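Local coordinates for protein exosome complex component Rrp41 (Archaeoglobus fulgidus, PDB 3M7N) that probably degrades RNA from the 3' end as a catalytic component of the archaeal exosome and may also add heteromeric tails to RNA, at residues 95-100 with 135-140; 125-130 with 142-147; 75-80 with 107-112; 45-50 with 160-165. The protein carries 1 engineered substitution. One frame throughout, in Å; residues are numbered along the deposited sequence.

Contact 1 of 4, residues 95-100 with 135-140. With nucleotides of chain L.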
# COMPACT_ATOMS: atom_id res chain seq x y z
N ASP E 95 -8.32 12.37 -8.61
CA ASP E 95 -8.76 13.33 -7.63
C ASP E 95 -10.13 12.89 -7.10
O ASP E 95 -10.68 11.86 -7.51
CB ASP E 95 -8.79 14.75 -8.22
CG ASP E 95 -9.71 14.87 -9.44
OD1 ASP E 95 -9.68 15.94 -10.07
OD2 ASP E 95 -10.46 13.93 -9.76
N ARG E 96 -10.68 13.65 -6.18
CA ARG E 96 -11.94 13.27 -5.57
C ARG E 96 -13.07 13.17 -6.59
O ARG E 96 -13.87 12.24 -6.56
CB ARG E 96 -12.26 14.24 -4.43
CG ARG E 96 -11.17 14.20 -3.37
CD ARG E 96 -11.17 15.42 -2.51
NE ARG E 96 -12.14 15.31 -1.44
CZ ARG E 96 -13.11 16.20 -1.23
NH1 ARG E 96 -13.21 17.25 -2.03
NH2 ARG E 96 -13.96 16.03 -0.22
N ARG E 97 -13.09 14.11 -7.53
CA ARG E 97 -14.09 14.13 -8.59
C ARG E 97 -14.01 12.85 -9.45
O ARG E 97 -15.03 12.22 -9.72
CB ARG E 97 -13.96 15.41 -9.44
CG ARG E 97 -14.82 15.41 -10.68
CD ARG E 97 -14.62 16.66 -11.52
NE ARG E 97 -15.35 16.57 -12.79
CZ ARG E 97 -14.86 16.02 -13.90
NH1 ARG E 97 -15.61 15.98 -15.00
NH2 ARG E 97 -13.64 15.50 -13.92
N SER E 98 -12.80 12.47 -9.86
CA SER E 98 -12.62 11.25 -10.66
C SER E 98 -12.98 10.03 -9.85
O SER E 98 -13.49 9.04 -10.38
CB SER E 98 -11.18 11.12 -11.14
OG SER E 98 -10.84 12.14 -12.07
N ILE E 99 -12.70 10.09 -8.55
CA ILE E 99 -13.02 8.96 -7.69
C ILE E 99 -14.54 8.79 -7.60
O ILE E 99 -15.07 7.68 -7.69
CB ILE E 99 -12.36 9.12 -6.30
CG1 ILE E 99 -10.84 8.96 -6.43
CG2 ILE E 99 -12.92 8.09 -5.33
CD1 ILE E 99 -10.08 9.27 -5.19
N GLU E 100 -15.22 9.90 -7.46
CA GLU E 100 -16.67 9.90 -7.36
C GLU E 100 -17.30 9.43 -8.67
O GLU E 100 -18.20 8.60 -8.67
CB GLU E 100 -17.14 11.32 -7.02
CG GLU E 100 -18.29 11.35 -6.06
CD GLU E 100 -19.57 11.75 -6.73
OE1 GLU E 100 -20.03 12.91 -6.51
OE2 GLU E 100 -20.12 10.91 -7.47
N GLY E 135 -20.06 17.18 -19.76
CA GLY E 135 -20.66 15.88 -19.97
C GLY E 135 -19.72 14.71 -20.17
O GLY E 135 -20.18 13.62 -20.52
N SER E 136 -18.41 14.91 -19.95
CA SER E 136 -17.45 13.82 -20.18
C SER E 136 -17.81 12.52 -19.45
O SER E 136 -17.55 11.43 -19.96
CB SER E 136 -16.00 14.22 -19.85
OG SER E 136 -15.82 14.52 -18.48
N ARG E 137 -18.44 12.63 -18.29
CA ARG E 137 -18.86 11.41 -17.60
C ARG E 137 -19.95 10.66 -18.37
O ARG E 137 -19.99 9.43 -18.37
CB ARG E 137 -19.26 11.69 -16.15
CG ARG E 137 -20.74 11.86 -15.91
CD ARG E 137 -21.00 12.34 -14.50
NE ARG E 137 -20.16 13.51 -14.19
CZ ARG E 137 -20.05 14.04 -12.98
NH1 ARG E 137 -20.73 13.53 -11.96
NH2 ARG E 137 -19.27 15.10 -12.79
N THR E 138 -20.84 11.40 -19.05
CA THR E 138 -21.89 10.77 -19.87
C THR E 138 -21.27 10.14 -21.13
O THR E 138 -21.58 8.99 -21.47
CB THR E 138 -23.06 11.75 -20.20
OG1 THR E 138 -22.64 12.74 -21.16
CG2 THR E 138 -23.55 12.45 -18.95
N ALA E 139 -20.38 10.87 -21.78
CA ALA E 139 -19.59 10.31 -22.87
C ALA E 139 -18.92 8.99 -22.50
O ALA E 139 -19.05 7.98 -23.22
CB ALA E 139 -18.57 11.31 -23.35
N CYS E 140 -18.23 8.95 -21.35
CA CYS E 140 -17.56 7.71 -20.93
C CYS E 140 -18.54 6.59 -20.69
O CYS E 140 -18.30 5.44 -21.08
CB CYS E 140 -16.68 7.93 -19.69
SG CYS E 140 -15.35 9.12 -20.02
P C L 6 -18.40 18.47 -14.11
OP1 C L 6 -19.65 17.96 -14.72
OP2 C L 6 -17.94 17.90 -12.81
O5' C L 6 -17.21 18.39 -15.18
C5' C L 6 -17.45 18.90 -16.50
C4' C L 6 -16.22 19.47 -17.16
O4' C L 6 -15.50 20.37 -16.27
C3' C L 6 -15.13 18.49 -17.55
O3' C L 6 -15.56 17.67 -18.64
C2' C L 6 -14.05 19.49 -17.94
O2' C L 6 -14.28 20.13 -19.18
C1' C L 6 -14.18 20.49 -16.79
N1 C L 6 -13.17 20.23 -15.73
C2 C L 6 -11.88 20.73 -15.92
O2 C L 6 -11.62 21.37 -16.94
N3 C L 6 -10.94 20.49 -14.97
C4 C L 6 -11.26 19.80 -13.87
N4 C L 6 -10.29 19.60 -12.96
C5 C L 6 -12.58 19.29 -13.66
C6 C L 6 -13.49 19.52 -14.61
P C L 4 -13.62 19.31 -4.71
OP1 C L 4 -14.35 18.14 -4.15
OP2 C L 4 -12.41 19.11 -5.54
O5' C L 4 -14.64 20.22 -5.56
C5' C L 4 -15.90 20.62 -5.01
C4' C L 4 -16.60 21.61 -5.91
O4' C L 4 -15.93 22.89 -5.88
C3' C L 4 -16.62 21.26 -7.39
O3' C L 4 -17.65 20.33 -7.69
C2' C L 4 -16.92 22.62 -8.01
O2' C L 4 -18.28 22.99 -7.89
C1' C L 4 -16.04 23.51 -7.15
N1 C L 4 -14.71 23.63 -7.80
C2 C L 4 -14.54 24.60 -8.79
O2 C L 4 -15.51 25.34 -9.05
N3 C L 4 -13.34 24.72 -9.41
C4 C L 4 -12.34 23.89 -9.08
N4 C L 4 -11.17 24.04 -9.71
C5 C L 4 -12.49 22.88 -8.08
C6 C L 4 -13.68 22.78 -7.48
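Two arginines from different helices, Arg97 and Arg137, close on one phosphate oxygen, OP2 of nucleotide C6 in chain L. Arg97 NE gives it a nearly straight hydrogen bond of 2.9 Å (172° at the hydrogen), and Arg137 NH2 stands 3.1 Å from the same OP2. The oxygen lies in the plane of each guanidinium, at its edge. With the phosphate as common partner, Arg97 NE and Arg137 NH2 can come within 4.2 Å of each other. Arg97 NH1 adds a more bent bond to O5' of C6. Holding CG anti to the backbone N (chi1 171°), the extended Arg97 chain carries its head out to the nucleotide, where carbon C6 of the cytosine sits 3.8 Å above the guanidinium centre. With an alanine in place of Arg97, O5' would probably lose its donor, OP2 would keep Arg137 alone of this pair, and the base would miss the flat group beneath it. Ser136 OG lies at the edge of the Arg97 head; it is hydrogen-bonded to Tyr79 and also stands 3.2 Å from O3' of C6. Gln205 holds Arg137 NH1. Behind Arg97, Asp95 caps its helix, OD2 accepting from Ser98 N at 2.8 Å and from Ser98 OG on the opposite face. Arginines gathered round a phosphate at a helix start, here Gly-Ser-Arg-Thr, are consistent with the phosphate-binding site of RNase PH enzymes.

Contact 2 of 4, residues 125-130 with 142-147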
# COMPACT_ATOMS: atom_id res chain seq x y z
N ILE E 125 -13.18 -2.07 -16.30
CA ILE E 125 -13.58 -1.07 -17.27
C ILE E 125 -12.78 0.21 -17.08
O ILE E 125 -12.79 0.83 -16.00
CB ILE E 125 -15.09 -0.76 -17.15
CG1 ILE E 125 -15.88 -2.06 -17.26
CG2 ILE E 125 -15.52 0.22 -18.23
CD1 ILE E 125 -17.29 -1.97 -16.73
N PHE E 126 -12.08 0.60 -18.13
CA PHE E 126 -11.28 1.79 -18.07
C PHE E 126 -11.81 2.74 -19.10
O PHE E 126 -12.14 2.35 -20.22
CB PHE E 126 -9.80 1.49 -18.35
CG PHE E 126 -9.19 0.50 -17.39
CD1 PHE E 126 -9.17 -0.85 -17.69
CD2 PHE E 126 -8.65 0.93 -16.19
CE1 PHE E 126 -8.62 -1.77 -16.80
CE2 PHE E 126 -8.10 0.02 -15.29
CZ PHE E 126 -8.08 -1.33 -15.59
N VAL E 127 -11.90 4.01 -18.73
CA VAL E 127 -12.28 5.00 -19.70
C VAL E 127 -11.36 6.18 -19.55
O VAL E 127 -11.10 6.65 -18.43
CB VAL E 127 -13.77 5.44 -19.58
CG1 VAL E 127 -14.14 6.20 -20.83
CG2 VAL E 127 -14.70 4.26 -19.43
N GLU E 128 -10.89 6.68 -20.68
CA GLU E 128 -9.92 7.76 -20.69
C GLU E 128 -10.45 8.97 -21.43
O GLU E 128 -10.83 8.88 -22.60
CB GLU E 128 -8.64 7.28 -21.37
CG GLU E 128 -7.38 7.84 -20.75
CD GLU E 128 -7.09 7.22 -19.38
OE1 GLU E 128 -7.07 5.98 -19.23
OE2 GLU E 128 -6.90 8.01 -18.45
N VAL E 129 -10.48 10.10 -20.75
CA VAL E 129 -10.85 11.34 -21.40
C VAL E 129 -9.62 11.94 -22.07
O VAL E 129 -8.75 12.49 -21.41
CB VAL E 129 -11.47 12.35 -20.41
CG1 VAL E 129 -11.91 13.59 -21.15
CG2 VAL E 129 -12.63 11.74 -19.67
N LEU E 130 -9.58 11.84 -23.40
CA LEU E 130 -8.49 12.39 -24.20
C LEU E 130 -8.72 13.86 -24.43
O LEU E 130 -7.78 14.64 -24.56
CB LEU E 130 -8.41 11.65 -25.53
CG LEU E 130 -8.05 10.17 -25.37
CD1 LEU E 130 -8.04 9.45 -26.71
CD2 LEU E 130 -6.69 10.02 -24.64
N ASN E 142 -21.36 6.14 -22.14
CA ASN E 142 -21.82 5.64 -23.43
C ASN E 142 -20.76 4.78 -24.06
O ASN E 142 -21.06 3.72 -24.61
CB ASN E 142 -22.24 6.76 -24.40
CG ASN E 142 -23.53 7.42 -23.98
OD1 ASN E 142 -24.50 6.75 -23.62
ND2 ASN E 142 -23.55 8.76 -24.00
N ALA E 143 -19.51 5.24 -24.00
CA ALA E 143 -18.42 4.50 -24.61
C ALA E 143 -18.22 3.18 -23.88
O ALA E 143 -18.02 2.14 -24.51
CB ALA E 143 -17.15 5.32 -24.60
N ALA E 144 -18.35 3.21 -22.56
CA ALA E 144 -18.16 1.98 -21.80
C ALA E 144 -19.19 0.88 -22.11
O ALA E 144 -18.83 -0.30 -22.19
CB ALA E 144 -18.10 2.27 -20.32
N SER E 145 -20.46 1.26 -22.31
CA SER E 145 -21.51 0.28 -22.62
C SER E 145 -21.27 -0.33 -23.99
O SER E 145 -21.52 -1.52 -24.21
CB SER E 145 -22.91 0.92 -22.55
OG SER E 145 -23.96 -0.07 -22.58
N VAL E 146 -20.79 0.49 -24.93
CA VAL E 146 -20.42 -0.02 -26.25
C VAL E 146 -19.28 -1.03 -26.09
O VAL E 146 -19.38 -2.15 -26.60
CB VAL E 146 -20.03 1.12 -27.24
CG1 VAL E 146 -19.38 0.53 -28.50
CG2 VAL E 146 -21.25 1.92 -27.61
N ALA E 147 -18.24 -0.64 -25.35
CA ALA E 147 -17.09 -1.53 -25.10
C ALA E 147 -17.50 -2.85 -24.44
O ALA E 147 -17.02 -3.93 -24.81
CB ALA E 147 -16.00 -0.83 -24.29
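Ala144, on helix 136-150, rests its methyl on Ile125 and Val127 of strand 122-129, a helix-on-sheet layer inside the RNase PH domain. The contact between the two segments is apolar. Ala144 CB is 3.9 Å from Ile125 CG2 and 4.0 Å from Val127 CG2, and these two branch methyls are themselves 4.3 Å apart, so one small knob sits across a pair of alternate strand residues. Ile125 and Val127 both point toward the helix, while Phe126 between them points away and packs on Pro87 of a neighbouring exonuclease 2 subunit. The closeness of the layers suits an alanine: the nearest CA atoms, those of Val127 and Ala144, are 6.9 Å apart. Tyr77 from the adjoining strand 74-81 touches Ile125, Val127 and Ala144 and extends the apolar layer at its flank. Backbone hydrogen bonds belong to the separate elements. Ile125 and Val127 pair with Arg76, Arg78 and Asn80, and Phe126 pairs with Ala55, which sets the strand in the interior of its sheet. Polar side-chain bonds lie elsewhere on the helix, where Asn142 OD1 takes Ser161 N and Ser145 OG bonds to Ile159 N, tying it to strand 158-167. Rotation about chi1 differs between the two strand residues: Ile125 offers the methyl anti to its backbone N, whereas Val127, at -166°, offers CG2, the one anti to its carbonyl carbon.

Contact 3 of 4, residues 75-80 with 107-112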
# COMPACT_ATOMS: atom_id res chain seq x y z
N ILE E 75 -16.97 -5.73 -10.39
CA ILE E 75 -16.84 -4.77 -11.47
C ILE E 75 -15.96 -3.62 -11.03
O ILE E 75 -16.11 -3.10 -9.93
CB ILE E 75 -18.20 -4.17 -11.88
CG1 ILE E 75 -19.22 -5.28 -12.14
CG2 ILE E 75 -18.03 -3.25 -13.07
CD1 ILE E 75 -18.84 -6.18 -13.26
N ARG E 76 -15.05 -3.20 -11.90
CA ARG E 76 -14.25 -2.04 -11.59
C ARG E 76 -14.37 -1.09 -12.76
O ARG E 76 -14.50 -1.50 -13.91
CB ARG E 76 -12.80 -2.45 -11.29
CG ARG E 76 -12.75 -3.51 -10.17
CD ARG E 76 -11.37 -3.80 -9.68
NE ARG E 76 -10.83 -4.97 -10.34
CZ ARG E 76 -9.61 -5.44 -10.12
NH1 ARG E 76 -9.20 -6.52 -10.77
NH2 ARG E 76 -8.80 -4.83 -9.26
N TYR E 77 -14.38 0.19 -12.46
CA TYR E 77 -14.56 1.16 -13.49
C TYR E 77 -13.67 2.28 -13.07
O TYR E 77 -13.74 2.74 -11.94
CB TYR E 77 -16.03 1.60 -13.57
CG TYR E 77 -16.37 2.60 -14.63
CD1 TYR E 77 -17.17 2.24 -15.73
CD2 TYR E 77 -15.94 3.91 -14.55
CE1 TYR E 77 -17.50 3.16 -16.71
CE2 TYR E 77 -16.27 4.83 -15.52
CZ TYR E 77 -17.07 4.45 -16.60
OH TYR E 77 -17.41 5.38 -17.56
N ARG E 78 -12.82 2.71 -13.97
CA ARG E 78 -11.92 3.80 -13.68
C ARG E 78 -12.10 4.89 -14.70
O ARG E 78 -12.00 4.66 -15.90
CB ARG E 78 -10.47 3.30 -13.68
CG ARG E 78 -9.49 4.35 -13.21
CD ARG E 78 -8.10 3.78 -13.08
NE ARG E 78 -7.32 3.94 -14.30
CZ ARG E 78 -6.71 5.08 -14.63
NH1 ARG E 78 -6.00 5.15 -15.76
NH2 ARG E 78 -6.84 6.14 -13.84
N TYR E 79 -12.37 6.08 -14.21
CA TYR E 79 -12.53 7.26 -15.03
C TYR E 79 -11.29 8.10 -14.83
O TYR E 79 -10.93 8.45 -13.70
CB TYR E 79 -13.77 8.03 -14.59
CG TYR E 79 -13.89 9.44 -15.12
CD1 TYR E 79 -14.67 9.73 -16.24
CD2 TYR E 79 -13.24 10.49 -14.48
CE1 TYR E 79 -14.79 11.05 -16.73
CE2 TYR E 79 -13.35 11.80 -14.95
CZ TYR E 79 -14.13 12.07 -16.07
OH TYR E 79 -14.22 13.37 -16.52
N ASN E 80 -10.63 8.44 -15.92
CA ASN E 80 -9.37 9.14 -15.83
C ASN E 80 -9.21 10.16 -16.94
O ASN E 80 -9.44 9.86 -18.11
CB ASN E 80 -8.21 8.14 -15.84
CG ASN E 80 -6.86 8.81 -15.64
OD1 ASN E 80 -6.69 9.63 -14.74
ND2 ASN E 80 -5.90 8.48 -16.49
N GLU E 107 -21.28 1.74 -10.36
CA GLU E 107 -22.59 1.43 -9.79
C GLU E 107 -23.64 1.26 -10.90
O GLU E 107 -24.47 0.35 -10.84
CB GLU E 107 -22.98 2.48 -8.74
CG GLU E 107 -22.38 2.13 -7.37
CD GLU E 107 -22.22 3.32 -6.43
OE1 GLU E 107 -22.58 4.46 -6.81
OE2 GLU E 107 -21.72 3.12 -5.31
N ALA E 108 -23.55 2.09 -11.94
CA ALA E 108 -24.48 2.01 -13.07
C ALA E 108 -24.38 0.67 -13.77
O ALA E 108 -25.37 0.13 -14.26
CB ALA E 108 -24.25 3.17 -14.07
N PHE E 109 -23.17 0.11 -13.83
CA PHE E 109 -23.01 -1.16 -14.52
C PHE E 109 -23.26 -2.37 -13.64
O PHE E 109 -23.65 -3.44 -14.13
CB PHE E 109 -21.66 -1.23 -15.24
CG PHE E 109 -21.59 -0.34 -16.45
CD1 PHE E 109 -20.93 0.88 -16.40
CD2 PHE E 109 -22.24 -0.70 -17.63
CE1 PHE E 109 -20.89 1.71 -17.52
CE2 PHE E 109 -22.19 0.11 -18.74
CZ PHE E 109 -21.51 1.32 -18.69
N GLU E 110 -23.05 -2.21 -12.33
CA GLU E 110 -23.27 -3.32 -11.40
C GLU E 110 -24.73 -3.69 -11.49
O GLU E 110 -25.11 -4.84 -11.34
CB GLU E 110 -22.92 -2.93 -9.96
CG GLU E 110 -21.44 -2.72 -9.73
CD GLU E 110 -21.08 -2.49 -8.28
OE1 GLU E 110 -21.65 -1.57 -7.63
OE2 GLU E 110 -20.21 -3.22 -7.78
N ALA E 111 -25.53 -2.68 -11.78
CA ALA E 111 -26.98 -2.82 -11.91
C ALA E 111 -27.42 -3.59 -13.16
O ALA E 111 -28.60 -3.88 -13.33
CB ALA E 111 -27.63 -1.42 -11.88
N VAL E 112 -26.48 -3.94 -14.03
CA VAL E 112 -26.83 -4.40 -15.36
C VAL E 112 -26.03 -5.60 -15.91
O VAL E 112 -26.56 -6.45 -16.62
CB VAL E 112 -26.80 -3.21 -16.33
CG1 VAL E 112 -26.51 -3.65 -17.73
CG2 VAL E 112 -28.12 -2.45 -16.25
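Strand 74-81, an outermost strand of the five-stranded mixed sheet within this chain, is packed through Ile75 and Tyr77 against Glu110 and Phe109 in the later part of helix 96-110. The two aromatic rings meet obliquely: Tyr77 CE1 lies 3.8 Å from Phe109 CE1, and Tyr77 CD1 lies 4.1 Å from Phe109 CD1, the CD1 and CE1 atoms of each ring making the closest approaches. The Tyr77 ring is swung clear of the strand with CG anti to the backbone N (chi1 -179°), which brings it to Phe109. Nearer the start of the strand, Ile75 and Glu110 run past one another in opposite directions. Here the methylene of Glu110, CG, does the touching, 4.2 Å from Ile75 CB, and the CA atoms of these residues are 6.6 Å apart. Around the rings, Tyr77 also touches Cys140 and Ala144 of helix 136-150, and Phe109 touches Leu141, Leu148 and Met155. Replacing Tyr77 by a serine would probably strip Phe109 of its aromatic neighbour and open a gap between strand and both helices. Glu110 also packs on Gly230 of a neighbouring exonuclease 2 subunit, and its carboxylate has a long, weak ion pair with Lys115. The contact between strand and helix is therefore carried by carbon alone, an acidic residue contributing its aliphatic stem rather than its charge.

Contact 4 of 4, residues 45-50 with 160-165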
# COMPACT_ATOMS: atom_id res chain seq x y z
N LEU E 45 -15.29 7.28 -28.86
CA LEU E 45 -16.56 7.97 -28.81
C LEU E 45 -16.27 9.44 -28.74
O LEU E 45 -15.41 9.88 -27.98
CB LEU E 45 -17.33 7.55 -27.57
CG LEU E 45 -18.74 7.95 -27.09
CD1 LEU E 45 -19.01 9.45 -27.09
CD2 LEU E 45 -19.84 7.14 -27.75
N GLU E 46 -16.96 10.19 -29.59
CA GLU E 46 -16.96 11.64 -29.50
C GLU E 46 -18.37 12.10 -29.14
O GLU E 46 -19.38 11.45 -29.47
CB GLU E 46 -16.48 12.25 -30.82
CG GLU E 46 -14.98 12.10 -31.06
CD GLU E 46 -14.55 12.60 -32.44
OE1 GLU E 46 -13.40 12.32 -32.85
OE2 GLU E 46 -15.36 13.28 -33.12
N MET E 47 -18.44 13.22 -28.44
CA MET E 47 -19.71 13.75 -28.00
C MET E 47 -19.45 15.22 -27.78
O MET E 47 -18.93 15.62 -26.74
CB MET E 47 -20.11 13.08 -26.70
CG MET E 47 -21.42 13.51 -26.12
SD MET E 47 -21.93 12.37 -24.83
CE MET E 47 -23.69 12.74 -24.70
N GLY E 48 -19.79 16.02 -28.78
CA GLY E 48 -19.35 17.41 -28.78
C GLY E 48 -17.83 17.42 -28.83
O GLY E 48 -17.22 16.69 -29.61
N LYS E 49 -17.22 18.23 -27.99
CA LYS E 49 -15.77 18.31 -27.95
C LYS E 49 -15.15 17.23 -27.10
O LYS E 49 -13.92 17.13 -27.03
CB LYS E 49 -15.31 19.68 -27.47
CG LYS E 49 -15.60 20.79 -28.44
CD LYS E 49 -15.06 22.12 -27.93
CE LYS E 49 -15.62 23.28 -28.75
NZ LYS E 49 -15.78 22.89 -30.19
N ASN E 50 -15.97 16.43 -26.43
CA ASN E 50 -15.45 15.32 -25.64
C ASN E 50 -14.85 14.30 -26.56
O ASN E 50 -15.44 13.98 -27.59
CB ASN E 50 -16.54 14.63 -24.82
CG ASN E 50 -17.00 15.46 -23.64
OD1 ASN E 50 -16.23 15.70 -22.70
ND2 ASN E 50 -18.26 15.91 -23.68
N THR E 160 -27.28 4.03 -21.41
CA THR E 160 -27.22 5.19 -22.28
C THR E 160 -27.33 6.43 -21.41
O THR E 160 -28.10 6.48 -20.45
CB THR E 160 -28.34 5.14 -23.37
OG1 THR E 160 -28.31 3.87 -24.05
CG2 THR E 160 -28.17 6.28 -24.38
N SER E 161 -26.59 7.46 -21.76
CA SER E 161 -26.40 8.53 -20.82
C SER E 161 -26.36 9.90 -21.48
O SER E 161 -25.73 10.06 -22.53
CB SER E 161 -25.10 8.25 -20.03
OG SER E 161 -24.75 9.33 -19.19
N VAL E 162 -27.04 10.86 -20.88
CA VAL E 162 -26.92 12.27 -21.23
C VAL E 162 -27.22 13.13 -20.02
O VAL E 162 -27.93 12.71 -19.11
CB VAL E 162 -28.01 12.74 -22.25
CG1 VAL E 162 -27.40 13.59 -23.35
CG2 VAL E 162 -28.79 11.58 -22.79
N ALA E 163 -26.75 14.37 -20.05
CA ALA E 163 -27.11 15.35 -19.03
C ALA E 163 -28.12 16.35 -19.60
O ALA E 163 -28.15 16.61 -20.79
CB ALA E 163 -25.87 16.09 -18.53
N VAL E 164 -28.95 16.91 -18.73
CA VAL E 164 -29.76 18.04 -19.10
C VAL E 164 -29.23 19.19 -18.29
O VAL E 164 -28.96 19.04 -17.09
CB VAL E 164 -31.25 17.81 -18.76
CG1 VAL E 164 -32.00 19.15 -18.73
CG2 VAL E 164 -31.89 16.84 -19.75
N GLY E 165 -29.05 20.33 -18.94
CA GLY E 165 -28.62 21.54 -18.26
C GLY E 165 -29.78 22.50 -18.10
O GLY E 165 -30.91 22.21 -18.48
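From Leu45 to Asn50 the chain finishes one strand, turns and starts the next, and only Met47 touches segment 160-165, at Ser161 and Val162. Leu45 lays its side chain on Ala143 of helix 136-150, and its backbone pairs with Val52 in the same hairpin. At Met47 the side chain points toward the other segment and is extended, CG lying anti to the backbone N (chi1 -179°), so that its terminal methyl does the reaching. Met47 CE is 4.0 Å from Val162 CG1, the two side chains crossing at about a right angle, and it lies equally near Ser161 O, also at 4.0 Å. Thr138 and Ile229 pack round the methionine, from helices 136-150 and 212-248. Gly48 comes next, at the first corner of a type II' turn, where its positive phi (62°) is readily taken by a residue without a side chain. Lys49 forms the second corner. Asn50 closes the turn: Asn50 N and Asn50 ND2 both donate to Met47 O, each at 3.1 Å, ND2 arriving nearly in line with the carbonyl. In return Met47 N donates to Asn50 O at 3.2 Å. Asn50 further binds the backbone of Asp133 and Ala134, ahead of helix 136-150. This is a beta-hairpin with a two-residue type II' turn in the first RNase PH domain, its last strand residue touching the antiparallel sheet that contains strand 158-167.

In the fold
Helix 136-150 is common to contacts 1 and 2, helix 96-110 to contacts 1 and 3. Tyr79 links contacts 1 and 3 through its hydroxyl, while strands 74-81 and 122-129 are hydrogen-bonded neighbours, Ile125 O standing 2.8 Å from Arg78 N, so contacts 2 and 3, with centres about 10 Å apart, form one layer on the five-stranded sheet. Contact 4 meets helix 136-150 through Asn142 and Ala143, with Ala143 CB 3.7 Å from Leu45 CB. Contacts 3 and 4 are farthest apart, about 18 Å between centres, and do not touch. Contact 1 grips the RNA directly; the nearest atom of contact 2 lies about 6 Å from the bound RNA.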